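Local coordinates for protein glycoside hydrolase YxiA (Bacillus licheniformis, PDB 3LV4) that probably hydrolyses alpha-1,5-linked L-arabinan as a calcium-binding family 43 glycoside hydrolase, at residues K65-W70 / M91-C96; I122-G127 / M161-Y166; D134-P137 / K142-N145; P242-D245 / H249-I252. All coordinates share one frame; numbering follows the deposited sequence.

Contact 1 (K65-W70 / M91-C96)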
loop_
_atom_site.group_PDB
_atom_site.type_symbol
_atom_site.label_atom_id
_atom_site.label_comp_id
_atom_site.label_asym_id
_atom_site.label_seq_id
_atom_site.Cartn_x
_atom_site.Cartn_y
_atom_site.Cartn_z
ATOM N N LYS A 65 -20.030 19.336 5.966
ATOM C CA LYS A 65 -21.426 18.966 5.755
ATOM C C LYS A 65 -21.760 18.688 4.290
ATOM O O LYS A 65 -22.538 17.779 4.007
ATOM C CB LYS A 65 -22.389 20.012 6.329
ATOM C CG LYS A 65 -22.332 21.356 5.638
ATOM C CD LYS A 65 -23.177 22.392 6.384
ATOM C CE LYS A 65 -22.986 23.788 5.809
ATOM N NZ LYS A 65 -23.715 24.818 6.602
ATOM N N GLU A 66 -21.180 19.454 3.363
ATOM C CA GLU A 66 -21.526 19.281 1.953
ATOM C C GLU A 66 -21.114 17.904 1.468
ATOM O O GLU A 66 -21.776 17.306 0.616
ATOM C CB GLU A 66 -20.887 20.356 1.064
ATOM C CG GLU A 66 -21.527 21.727 1.159
ATOM C CD GLU A 66 -20.917 22.591 2.256
ATOM O OE1 GLU A 66 -19.913 22.165 2.881
ATOM O OE2 GLU A 66 -21.445 23.701 2.487
ATOM N N THR A 67 -20.022 17.398 2.024
ATOM C CA THR A 67 -19.489 16.103 1.623
ATOM C C THR A 67 -20.346 14.974 2.199
ATOM O O THR A 67 -20.712 14.031 1.493
ATOM C CB THR A 67 -18.010 15.966 2.058
ATOM O OG1 THR A 67 -17.213 16.809 1.225
ATOM C CG2 THR A 67 -17.514 14.519 1.922
ATOM N N PHE A 68 -20.692 15.077 3.477
ATOM C CA PHE A 68 -21.590 14.083 4.053
ATOM C C PHE A 68 -22.942 14.080 3.341
ATOM O O PHE A 68 -23.534 13.021 3.129
ATOM C CB PHE A 68 -21.752 14.266 5.561
ATOM C CG PHE A 68 -20.476 14.094 6.327
ATOM C CD1 PHE A 68 -19.793 12.881 6.300
ATOM C CD2 PHE A 68 -19.960 15.139 7.080
ATOM C CE1 PHE A 68 -18.605 12.723 6.998
ATOM C CE2 PHE A 68 -18.778 14.988 7.789
ATOM C CZ PHE A 68 -18.094 13.782 7.745
ATOM N N GLU A 69 -23.425 15.257 2.955
ATOM C CA GLU A 69 -24.717 15.350 2.277
ATOM C C GLU A 69 -24.689 14.726 0.889
ATOM O O GLU A 69 -25.647 14.056 0.491
ATOM C CB GLU A 69 -25.181 16.802 2.164
ATOM C CG GLU A 69 -25.517 17.456 3.497
ATOM C CD GLU A 69 -25.835 18.938 3.346
ATOM O OE1 GLU A 69 -25.885 19.423 2.190
ATOM O OE2 GLU A 69 -26.030 19.614 4.381
ATOM N N TRP A 70 -23.609 14.963 0.148
ATOM C CA TRP A 70 -23.474 14.397 -1.188
ATOM C C TRP A 70 -23.313 12.887 -1.130
ATOM O O TRP A 70 -23.971 12.145 -1.872
ATOM C CB TRP A 70 -22.280 14.995 -1.945
ATOM C CG TRP A 70 -22.110 14.341 -3.287
ATOM C CD1 TRP A 70 -21.277 13.295 -3.598
ATOM C CD2 TRP A 70 -22.824 14.655 -4.491
ATOM N NE1 TRP A 70 -21.420 12.959 -4.922
ATOM C CE2 TRP A 70 -22.361 13.773 -5.493
ATOM C CE3 TRP A 70 -23.797 15.604 -4.825
ATOM C CZ2 TRP A 70 -22.840 13.814 -6.807
ATOM C CZ3 TRP A 70 -24.273 15.643 -6.138
ATOM C CH2 TRP A 70 -23.793 14.753 -7.106
HETATM N N MSE A 91 -5.100 18.194 3.769
HETATM C CA MSE A 91 -5.828 16.940 3.837
HETATM C C MSE A 91 -6.788 16.797 2.669
HETATM O O MSE A 91 -7.684 17.617 2.467
HETATM C CB MSE A 91 -6.603 16.822 5.147
HETATM C CG MSE A 91 -7.445 15.544 5.235
HETATM SE SE MSE A 91 -8.553 15.475 6.861
HETATM C CE MSE A 91 -7.104 15.304 8.178
ATOM N N TYR A 92 -6.587 15.742 1.896
ATOM C CA TYR A 92 -7.506 15.389 0.839
ATOM C C TYR A 92 -8.480 14.372 1.413
ATOM O O TYR A 92 -8.137 13.205 1.611
ATOM C CB TYR A 92 -6.716 14.869 -0.362
ATOM C CG TYR A 92 -5.864 15.989 -0.931
ATOM C CD1 TYR A 92 -6.325 16.771 -1.985
ATOM C CD2 TYR A 92 -4.634 16.319 -0.361
ATOM C CE1 TYR A 92 -5.566 17.822 -2.491
ATOM C CE2 TYR A 92 -3.871 17.372 -0.856
ATOM C CZ TYR A 92 -4.344 18.115 -1.923
ATOM O OH TYR A 92 -3.608 19.170 -2.415
ATOM N N TYR A 93 -9.686 14.845 1.723
ATOM C CA TYR A 93 -10.680 14.034 2.408
ATOM C C TYR A 93 -11.756 13.600 1.426
ATOM O O TYR A 93 -11.939 14.216 0.370
ATOM C CB TYR A 93 -11.306 14.823 3.566
ATOM C CG TYR A 93 -12.119 16.008 3.098
ATOM C CD1 TYR A 93 -13.398 15.835 2.583
ATOM C CD2 TYR A 93 -11.603 17.296 3.151
ATOM C CE1 TYR A 93 -14.146 16.913 2.138
ATOM C CE2 TYR A 93 -12.349 18.387 2.722
ATOM C CZ TYR A 93 -13.618 18.187 2.208
ATOM O OH TYR A 93 -14.360 19.262 1.771
ATOM N N ASN A 94 -12.481 12.543 1.779
ATOM C CA ASN A 94 -13.520 12.030 0.900
ATOM C C ASN A 94 -14.523 11.175 1.659
ATOM O O ASN A 94 -14.210 10.598 2.707
ATOM C CB ASN A 94 -12.889 11.236 -0.255
ATOM C CG ASN A 94 -11.940 10.150 0.230
ATOM O OD1 ASN A 94 -10.739 10.378 0.416
ATOM N ND2 ASN A 94 -12.473 8.969 0.438
ATOM N N ALA A 95 -15.744 11.119 1.142
ATOM C CA ALA A 95 -16.766 10.247 1.698
ATOM C C ALA A 95 -17.456 9.536 0.545
ATOM O O ALA A 95 -17.500 10.054 -0.573
ATOM C CB ALA A 95 -17.769 11.035 2.518
ATOM N N CYS A 96 -17.981 8.350 0.822
ATOM C CA CYS A 96 -18.651 7.545 -0.191
ATOM C C CYS A 96 -19.860 6.843 0.421
ATOM O O CYS A 96 -19.790 6.343 1.541
ATOM C CB CYS A 96 -17.675 6.509 -0.763
ATOM S SG CYS A 96 -18.427 5.348 -1.930
HETATM O O HOH W 1 -17.174 19.215 2.304
#
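Thr67 turns CG2 anti to its backbone N and OG1 anti to its carbonyl carbon (chi1 -72°), which sends the methyl to Ala95 and the hydroxyl to Tyr93. Tyr93 in turn sets its ring carbon CG between its own backbone N and carbonyl carbon (chi1 66°), which brings the ring edge carbon CE1 to the Thr67 hydroxyl. The contact packs helix 65-71 against strand 89-96, an inner strand of a four-stranded antiparallel blade in the five-bladed beta-propeller of family 43. Helix and strand segments run roughly the same way, 26° between their directions, with axes 7.7 Å apart at closest approach.

The apolar half is small and close: Thr67 CG2 lies 3.5 Å from Ala95 CB, and the short alanine side chain is consistent with the close approach of helix and strand. In the polar half Thr67 OG1 comes to the edge of the Tyr93 ring, in its plane, 3.2 Å from CE1. The two side chains meet at a slant, and the hydroxyls are bridged rather than joined directly. Ile122 of the edge strand 118-126 also packs on Thr67, while Trp70 lies against Ala104 of strand 103-110, which spreads the helix over three strands of the blade. Between the hydroxyls, which are both in buried residues, one water sits 2.6 Å from Thr67 OG1 and 2.9 Å from Tyr93 OH.

Contact 2 (I122-G127 / M161-Y166); sequences IFLKSG and MVYGSY
Phe123 and Met161, a selenomethionine, approach from opposite directions and meet at the rim of the phenyl ring, a Met-aromatic contact between neighbouring blades of the beta-propeller. SE stands 5.3 Å from the centroid of the Phe123 ring and 89° off its normal, in the ring plane. CE, also at that edge, touches Phe123 CE1 at 3.7 Å. The selenomethionine chain is extended as far as SE, with CG anti to the backbone N, and then bends at chi3 (71°), which lays SE and CE along the rim.

Beside this pair, Leu124 and Tyr163 come together at a slant. The methyl CD2 of Leu124 approaches the hydroxyl end of the phenol, 3.6 Å from Tyr163 CZ, and also lies 4.3 Å from Met161 CE, joining both pairs into one apolar layer. Phe123 and Leu124 can point into it together because they form a classic beta bulge opposite Leu105, whose side chain touches Met161 as well. The axes of the two short strand segments come within 12.4 Å at a crossing angle of -24°, and the contacts across that distance are made by side chains.

The side chain of Tyr163 is about 6 Å from that of Asp148, predicted to tune the catalytic acid, so the layer borders the active-site region. Tyr163 OH is hydrogen-bonded to the backbone O of Tyr188, and Leu124 CD2 lies 3.5 Å from Tyr163 OH.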
loop_
_atom_site.group_PDB
_atom_site.type_symbol
_atom_site.label_atom_id
_atom_site.label_comp_id
_atom_site.label_asym_id
_atom_site.label_seq_id
_atom_site.Cartn_x
_atom_site.Cartn_y
_atom_site.Cartn_z
ATOM N N ILE A 122 -15.053 21.095 -1.822
ATOM C CA ILE A 122 -15.097 19.913 -2.675
ATOM C C ILE A 122 -14.626 20.272 -4.078
ATOM O O ILE A 122 -15.004 21.324 -4.608
ATOM C CB ILE A 122 -16.544 19.393 -2.787
ATOM C CG1 ILE A 122 -17.067 18.960 -1.404
ATOM C CG2 ILE A 122 -16.635 18.276 -3.838
ATOM C CD1 ILE A 122 -18.566 18.664 -1.360
ATOM N N PHE A 123 -13.822 19.406 -4.694
ATOM C CA PHE A 123 -13.341 19.679 -6.054
ATOM C C PHE A 123 -13.540 18.521 -7.038
ATOM O O PHE A 123 -13.295 18.678 -8.229
ATOM C CB PHE A 123 -11.878 20.180 -6.066
ATOM C CG PHE A 123 -10.872 19.176 -5.553
ATOM C CD1 PHE A 123 -10.300 18.240 -6.415
ATOM C CD2 PHE A 123 -10.489 19.179 -4.224
ATOM C CE1 PHE A 123 -9.369 17.324 -5.957
ATOM C CE2 PHE A 123 -9.550 18.258 -3.747
ATOM C CZ PHE A 123 -8.989 17.334 -4.608
ATOM N N LEU A 124 -13.999 17.373 -6.542
ATOM C CA LEU A 124 -14.335 16.248 -7.411
ATOM C C LEU A 124 -15.563 15.539 -6.847
ATOM O O LEU A 124 -15.700 15.409 -5.634
ATOM C CB LEU A 124 -13.153 15.271 -7.504
ATOM C CG LEU A 124 -12.531 14.867 -8.843
ATOM C CD1 LEU A 124 -12.368 16.014 -9.808
ATOM C CD2 LEU A 124 -11.195 14.149 -8.613
ATOM N N LYS A 125 -16.462 15.100 -7.730
ATOM C CA LYS A 125 -17.608 14.293 -7.317
ATOM C C LYS A 125 -17.781 13.116 -8.258
ATOM O O LYS A 125 -17.420 13.203 -9.432
ATOM C CB LYS A 125 -18.901 15.120 -7.331
ATOM C CG LYS A 125 -19.057 16.109 -6.186
ATOM C CD LYS A 125 -20.348 16.924 -6.372
ATOM C CE LYS A 125 -20.689 17.747 -5.145
ATOM N NZ LYS A 125 -21.820 18.684 -5.419
ATOM N N SER A 126 -18.327 12.019 -7.735
ATOM C CA SER A 126 -18.703 10.880 -8.564
ATOM C C SER A 126 -20.092 10.410 -8.156
ATOM O O SER A 126 -20.602 10.794 -7.092
ATOM C CB SER A 126 -17.681 9.742 -8.443
ATOM O OG SER A 126 -17.438 9.380 -7.099
ATOM N N GLY A 127 -20.715 9.608 -9.012
ATOM C CA GLY A 127 -22.000 9.026 -8.685
ATOM C C GLY A 127 -23.184 9.954 -8.879
ATOM O O GLY A 127 -24.300 9.623 -8.457
HETATM N N MSE A 161 -1.789 14.274 -7.808
HETATM C CA MSE A 161 -2.647 13.453 -6.951
HETATM C C MSE A 161 -3.150 12.236 -7.724
HETATM O O MSE A 161 -3.847 12.381 -8.733
HETATM C CB MSE A 161 -3.841 14.240 -6.419
HETATM C CG MSE A 161 -4.745 13.387 -5.527
HETATM SE SE MSE A 161 -6.383 14.332 -4.966
HETATM C CE MSE A 161 -7.298 14.342 -6.698
ATOM N N VAL A 162 -2.793 11.046 -7.252
ATOM C CA VAL A 162 -3.345 9.808 -7.796
ATOM C C VAL A 162 -4.487 9.359 -6.873
ATOM O O VAL A 162 -4.420 9.560 -5.661
ATOM C CB VAL A 162 -2.252 8.720 -7.896
ATOM C CG1 VAL A 162 -1.699 8.360 -6.499
ATOM C CG2 VAL A 162 -2.771 7.471 -8.636
ATOM N N TYR A 163 -5.543 8.768 -7.431
ATOM C CA TYR A 163 -6.714 8.447 -6.616
ATOM C C TYR A 163 -7.611 7.441 -7.331
ATOM O O TYR A 163 -7.366 7.093 -8.493
ATOM C CB TYR A 163 -7.512 9.727 -6.302
ATOM C CG TYR A 163 -8.244 10.259 -7.511
ATOM C CD1 TYR A 163 -7.559 10.937 -8.519
ATOM C CD2 TYR A 163 -9.610 10.057 -7.662
ATOM C CE1 TYR A 163 -8.224 11.403 -9.648
ATOM C CE2 TYR A 163 -10.276 10.516 -8.779
ATOM C CZ TYR A 163 -9.583 11.193 -9.764
ATOM O OH TYR A 163 -10.254 11.650 -10.867
ATOM N N GLY A 164 -8.658 6.991 -6.643
ATOM C CA GLY A 164 -9.641 6.103 -7.233
ATOM C C GLY A 164 -9.835 4.824 -6.434
ATOM O O GLY A 164 -8.982 4.435 -5.633
ATOM N N SER A 165 -10.977 4.179 -6.647
ATOM C CA SER A 165 -11.255 2.875 -6.070
ATOM C C SER A 165 -12.312 2.203 -6.917
ATOM O O SER A 165 -13.406 2.747 -7.084
ATOM C CB SER A 165 -11.823 3.001 -4.663
ATOM O OG SER A 165 -12.393 1.756 -4.285
ATOM N N TYR A 166 -11.991 1.019 -7.434
ATOM C CA TYR A 166 -12.937 0.239 -8.228
ATOM C C TYR A 166 -13.475 1.129 -9.346
ATOM O O TYR A 166 -12.723 1.899 -9.936
ATOM C CB TYR A 166 -14.095 -0.282 -7.365
ATOM C CG TYR A 166 -13.753 -1.357 -6.337
ATOM C CD1 TYR A 166 -12.547 -1.349 -5.635
ATOM C CD2 TYR A 166 -14.673 -2.363 -6.036
ATOM C CE1 TYR A 166 -12.258 -2.336 -4.682
ATOM C CE2 TYR A 166 -14.395 -3.342 -5.090
ATOM C CZ TYR A 166 -13.191 -3.325 -4.414
ATOM O OH TYR A 166 -12.942 -4.306 -3.465
#

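Contact 3 (D134-P137 / K142-N145)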
loop_
_atom_site.group_PDB
_atom_site.type_symbol
_atom_site.label_atom_id
_atom_site.label_comp_id
_atom_site.label_asym_id
_atom_site.label_seq_id
_atom_site.Cartn_x
_atom_site.Cartn_y
_atom_site.Cartn_z
ATOM N N ASP A 134 -15.864 15.342 -16.183
ATOM C CA ASP A 134 -15.209 15.441 -17.493
ATOM C C ASP A 134 -16.167 15.902 -18.593
ATOM O O ASP A 134 -15.789 15.994 -19.767
ATOM C CB ASP A 134 -14.431 14.168 -17.866
ATOM C CG ASP A 134 -15.307 13.064 -18.442
ATOM O OD1 ASP A 134 -16.525 13.258 -18.624
ATOM O OD2 ASP A 134 -14.750 11.978 -18.723
ATOM N N GLY A 135 -17.398 16.218 -18.192
ATOM C CA GLY A 135 -18.394 16.759 -19.105
ATOM C C GLY A 135 -19.315 15.708 -19.692
ATOM O O GLY A 135 -20.438 16.023 -20.098
ATOM N N THR A 136 -18.850 14.459 -19.765
ATOM C CA THR A 136 -19.723 13.374 -20.209
ATOM C C THR A 136 -20.566 12.877 -19.029
ATOM O O THR A 136 -20.192 13.078 -17.872
ATOM C CB THR A 136 -18.930 12.208 -20.844
ATOM O OG1 THR A 136 -18.118 11.572 -19.848
ATOM C CG2 THR A 136 -18.032 12.723 -21.952
ATOM N N PRO A 137 -21.720 12.253 -19.309
ATOM C CA PRO A 137 -22.531 11.725 -18.203
ATOM C C PRO A 137 -21.750 10.728 -17.353
ATOM O O PRO A 137 -20.992 9.910 -17.898
ATOM C CB PRO A 137 -23.692 11.032 -18.922
ATOM C CG PRO A 137 -23.831 11.817 -20.192
ATOM C CD PRO A 137 -22.418 12.146 -20.603
ATOM N N LYS A 142 -16.209 3.797 -16.509
ATOM C CA LYS A 142 -15.109 4.557 -17.118
ATOM C C LYS A 142 -14.625 5.739 -16.275
ATOM O O LYS A 142 -13.513 6.241 -16.483
ATOM C CB LYS A 142 -15.493 5.042 -18.522
ATOM C CG LYS A 142 -16.688 5.979 -18.560
ATOM C CD LYS A 142 -16.835 6.618 -19.935
ATOM C CE LYS A 142 -17.898 7.712 -19.929
ATOM N NZ LYS A 142 -17.809 8.644 -21.106
ATOM N N HIS A 143 -15.465 6.179 -15.339
ATOM C CA HIS A 143 -15.113 7.256 -14.424
ATOM C C HIS A 143 -14.774 6.708 -13.050
ATOM O O HIS A 143 -15.318 5.695 -12.629
ATOM C CB HIS A 143 -16.257 8.274 -14.301
ATOM C CG HIS A 143 -16.570 8.984 -15.581
ATOM N ND1 HIS A 143 -17.855 9.134 -16.060
ATOM C CD2 HIS A 143 -15.759 9.568 -16.495
ATOM C CE1 HIS A 143 -17.823 9.785 -17.206
ATOM N NE2 HIS A 143 -16.558 10.062 -17.491
ATOM N N PRO A 144 -13.870 7.389 -12.340
ATOM C CA PRO A 144 -13.433 6.905 -11.028
ATOM C C PRO A 144 -14.500 7.109 -9.962
ATOM O O PRO A 144 -15.454 7.860 -10.172
ATOM C CB PRO A 144 -12.224 7.802 -10.721
ATOM C CG PRO A 144 -12.551 9.089 -11.422
ATOM C CD PRO A 144 -13.207 8.651 -12.717
ATOM N N ASN A 145 -14.345 6.396 -8.848
ATOM C CA ASN A 145 -14.963 6.749 -7.579
ATOM C C ASN A 145 -13.954 7.696 -6.940
ATOM O O ASN A 145 -12.789 7.337 -6.808
ATOM C CB ASN A 145 -15.127 5.490 -6.715
ATOM C CG ASN A 145 -15.919 5.745 -5.439
ATOM O OD1 ASN A 145 -15.990 4.887 -4.544
ATOM N ND2 ASN A 145 -16.527 6.915 -5.351
HETATM O O HOH W 2 -15.290 10.441 -21.011
#
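His143 NE2 donates to Asp134 OD2 at 2.9 Å, a His-carboxylate hydrogen bond that ties together two parts of one surface loop. The bond is bent, 136° at the hydrogen, and reaches OD2 from above the carboxylate plane. Carboxylate and imidazole stand almost perpendicular, their planes 80° apart.

The other carboxylate oxygen works within its own segment. Asp134 OD1 accepts from Thr136 N at 2.9 Å, closing an Asx turn, and from Thr136 OG1 at 2.6 Å through its syn lone pair. These two bonds fix the rotation of the carboxylate and present OD2 to the histidine. Since the threonine hydroxyl spends its proton on OD1, its oxygen can accept from Lys142 NZ at 3.2 Å; the lysine chain runs extended beyond CG, which carries NZ out to it.

A water extends the polar set, donating to Asp134 OD2 and accepting from Lys142 NZ. Asp134 OD2 and Lys142 NZ themselves stand 5.1 Å apart, not in direct contact; their opposite charges would probably favour the arrangement.

Around the imidazole, Lys142 CG of the same segment lies 4.1 Å above the centre of one face, and from the other segment Pro137 O comes to the ring edge, 3.2 Å from His143 CE1. A leucine in place of His143 would probably leave Asp134 OD2 without its ring donor and the two parts of the loop less firmly joined.

His143 ND1 accepts from Asp139 N, and its ring meets those of Tyr138 and Tyr188. The whole contact lies in the long connection between strands 118-126 and 150-153, at the surface where one propeller blade passes to the next.

Contact 4 (P242-D245 / H249-I252); sequences PYYD and HAMI
A tight reversal in the connection between strand 230-236 and helix 264-267 brings these segments side by side, joined by a single beta bridge between Tyr244 and Ala250. Its backbone bonds are Met251 N to Tyr243 O at 2.9 Å and Asp245 N to His249 O at 3.1 Å. Tyr244 CA adds a CA-H...O contact to His249 O. A water donates to Tyr243 O and accepts from Ile252 N, continuing the pairing into the 3-10 turn.

Asp245 carries the side-chain part. OD1 takes His249 N at 3.0 Å, from above the carboxylate plane, and OD2 lies in the plane of the His249 ring at its edge, while accepting from Gly271 N. Met251, a selenomethionine, bent at chi2 and chi3, swings CE back to 3.6 Å from Asp245 OD2. Tyr244 CE2 rests on Ala250 CB at 3.8 Å.

With an alanine at Asp245, His249 N and Gly271 N would probably both lose their acceptor, and the methyl of Met251 part of its packing. One carboxylate that takes N-H groups from His249, across the reversal, and from Gly271, just before strand 272-280, probably ties the turn to that part of the fold; the His249 side chain is about 4 Å from a bound calcium ion.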
loop_
_atom_site.group_PDB
_atom_site.type_symbol
_atom_site.label_atom_id
_atom_site.label_comp_id
_atom_site.label_asym_id
_atom_site.label_seq_id
_atom_site.Cartn_x
_atom_site.Cartn_y
_atom_site.Cartn_z
ATOM N N PRO A 242 3.645 5.830 -18.366
ATOM C CA PRO A 242 2.925 4.560 -18.185
ATOM C C PRO A 242 3.605 3.618 -17.201
ATOM O O PRO A 242 4.838 3.532 -17.161
ATOM C CB PRO A 242 2.947 3.945 -19.588
ATOM C CG PRO A 242 4.155 4.558 -20.245
ATOM C CD PRO A 242 4.229 5.953 -19.716
ATOM N N TYR A 243 2.786 2.912 -16.429
ATOM C CA TYR A 243 3.264 1.950 -15.444
ATOM C C TYR A 243 3.239 0.537 -16.006
ATOM O O TYR A 243 2.327 0.167 -16.762
ATOM C CB TYR A 243 2.437 2.036 -14.150
ATOM C CG TYR A 243 2.818 3.224 -13.299
ATOM C CD1 TYR A 243 2.148 4.443 -13.419
ATOM C CD2 TYR A 243 3.866 3.132 -12.389
ATOM C CE1 TYR A 243 2.521 5.543 -12.646
ATOM C CE2 TYR A 243 4.242 4.212 -11.612
ATOM C CZ TYR A 243 3.569 5.413 -11.744
ATOM O OH TYR A 243 3.962 6.467 -10.970
ATOM N N TYR A 244 4.255 -0.240 -15.633
ATOM C CA TYR A 244 4.440 -1.605 -16.127
ATOM C C TYR A 244 4.742 -2.528 -14.969
ATOM O O TYR A 244 5.343 -2.103 -13.973
ATOM C CB TYR A 244 5.620 -1.681 -17.110
ATOM C CG TYR A 244 5.405 -0.888 -18.373
ATOM C CD1 TYR A 244 5.909 0.403 -18.505
ATOM C CD2 TYR A 244 4.684 -1.425 -19.428
ATOM C CE1 TYR A 244 5.702 1.129 -19.662
ATOM C CE2 TYR A 244 4.470 -0.709 -20.582
ATOM C CZ TYR A 244 4.981 0.567 -20.699
ATOM O OH TYR A 244 4.763 1.272 -21.866
ATOM N N ASP A 245 4.344 -3.792 -15.100
ATOM C CA ASP A 245 4.738 -4.787 -14.107
ATOM C C ASP A 245 6.057 -5.447 -14.523
ATOM O O ASP A 245 6.705 -4.992 -15.474
ATOM C CB ASP A 245 3.607 -5.796 -13.791
ATOM C CG ASP A 245 3.250 -6.711 -14.962
ATOM O OD1 ASP A 245 4.034 -6.822 -15.934
ATOM O OD2 ASP A 245 2.175 -7.356 -14.879
ATOM N N HIS A 249 3.971 -5.948 -18.760
ATOM C CA HIS A 249 2.572 -5.678 -19.092
ATOM C C HIS A 249 2.228 -4.241 -18.721
ATOM O O HIS A 249 2.674 -3.730 -17.694
ATOM C CB HIS A 249 1.620 -6.669 -18.410
ATOM C CG HIS A 249 1.888 -8.093 -18.778
ATOM N ND1 HIS A 249 2.055 -8.501 -20.087
ATOM C CD2 HIS A 249 2.044 -9.203 -18.018
ATOM C CE1 HIS A 249 2.292 -9.798 -20.115
ATOM N NE2 HIS A 249 2.291 -10.251 -18.872
ATOM N N ALA A 250 1.443 -3.595 -19.574
ATOM C CA ALA A 250 1.049 -2.205 -19.362
ATOM C C ALA A 250 -0.160 -2.133 -18.429
ATOM O O ALA A 250 -1.219 -2.674 -18.741
ATOM C CB ALA A 250 0.726 -1.554 -20.686
HETATM N N MSE A 251 -0.001 -1.476 -17.285
HETATM C CA MSE A 251 -1.091 -1.367 -16.327
HETATM C C MSE A 251 -2.321 -0.667 -16.913
HETATM O O MSE A 251 -3.453 -0.952 -16.510
HETATM C CB MSE A 251 -0.625 -0.667 -15.042
HETATM C CG MSE A 251 0.483 -1.428 -14.299
HETATM SE SE MSE A 251 -0.031 -3.269 -13.763
HETATM C CE MSE A 251 0.515 -4.248 -15.383
ATOM N N ILE A 252 -2.111 0.240 -17.865
ATOM C CA ILE A 252 -3.231 0.987 -18.427
ATOM C C ILE A 252 -4.273 0.068 -19.072
ATOM O O ILE A 252 -5.456 0.427 -19.180
ATOM C CB ILE A 252 -2.745 2.061 -19.446
ATOM C CG1 ILE A 252 -3.907 2.952 -19.887
ATOM C CG2 ILE A 252 -2.075 1.406 -20.655
ATOM C CD1 ILE A 252 -4.563 3.659 -18.748
HETATM O O HOH W 3 0.545 1.464 -18.551
#

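How the contacts relate
Contacts 1, 2 and 3 form a continuous cluster on one side of the chain's centre. Contacts 1 and 2, centres 11 Å apart, meet on one propeller blade, which holds strand 89-96 and the 122-127 half of contact 2: Trp70 NE1 probably hydrogen-bonds Ser126 O at 3.2 Å. Contacts 2 and 3, centres 10 Å apart, join where Ser126 OG meets Asn145 ND2 at 3.2 Å; along the chain contact 3 falls between the two segments of contact 2. Contact 4 stands apart, its nearest atoms about 7 Å from contact 2 and about 17 Å from contact 1. Contacts 1 and 2 lie nearest the predicted catalytic centre: the side chains of Asn94 and Asp148 are about 5 Å apart, and Ser165 OG hydrogen-bonds the predicted proton donor Glu201.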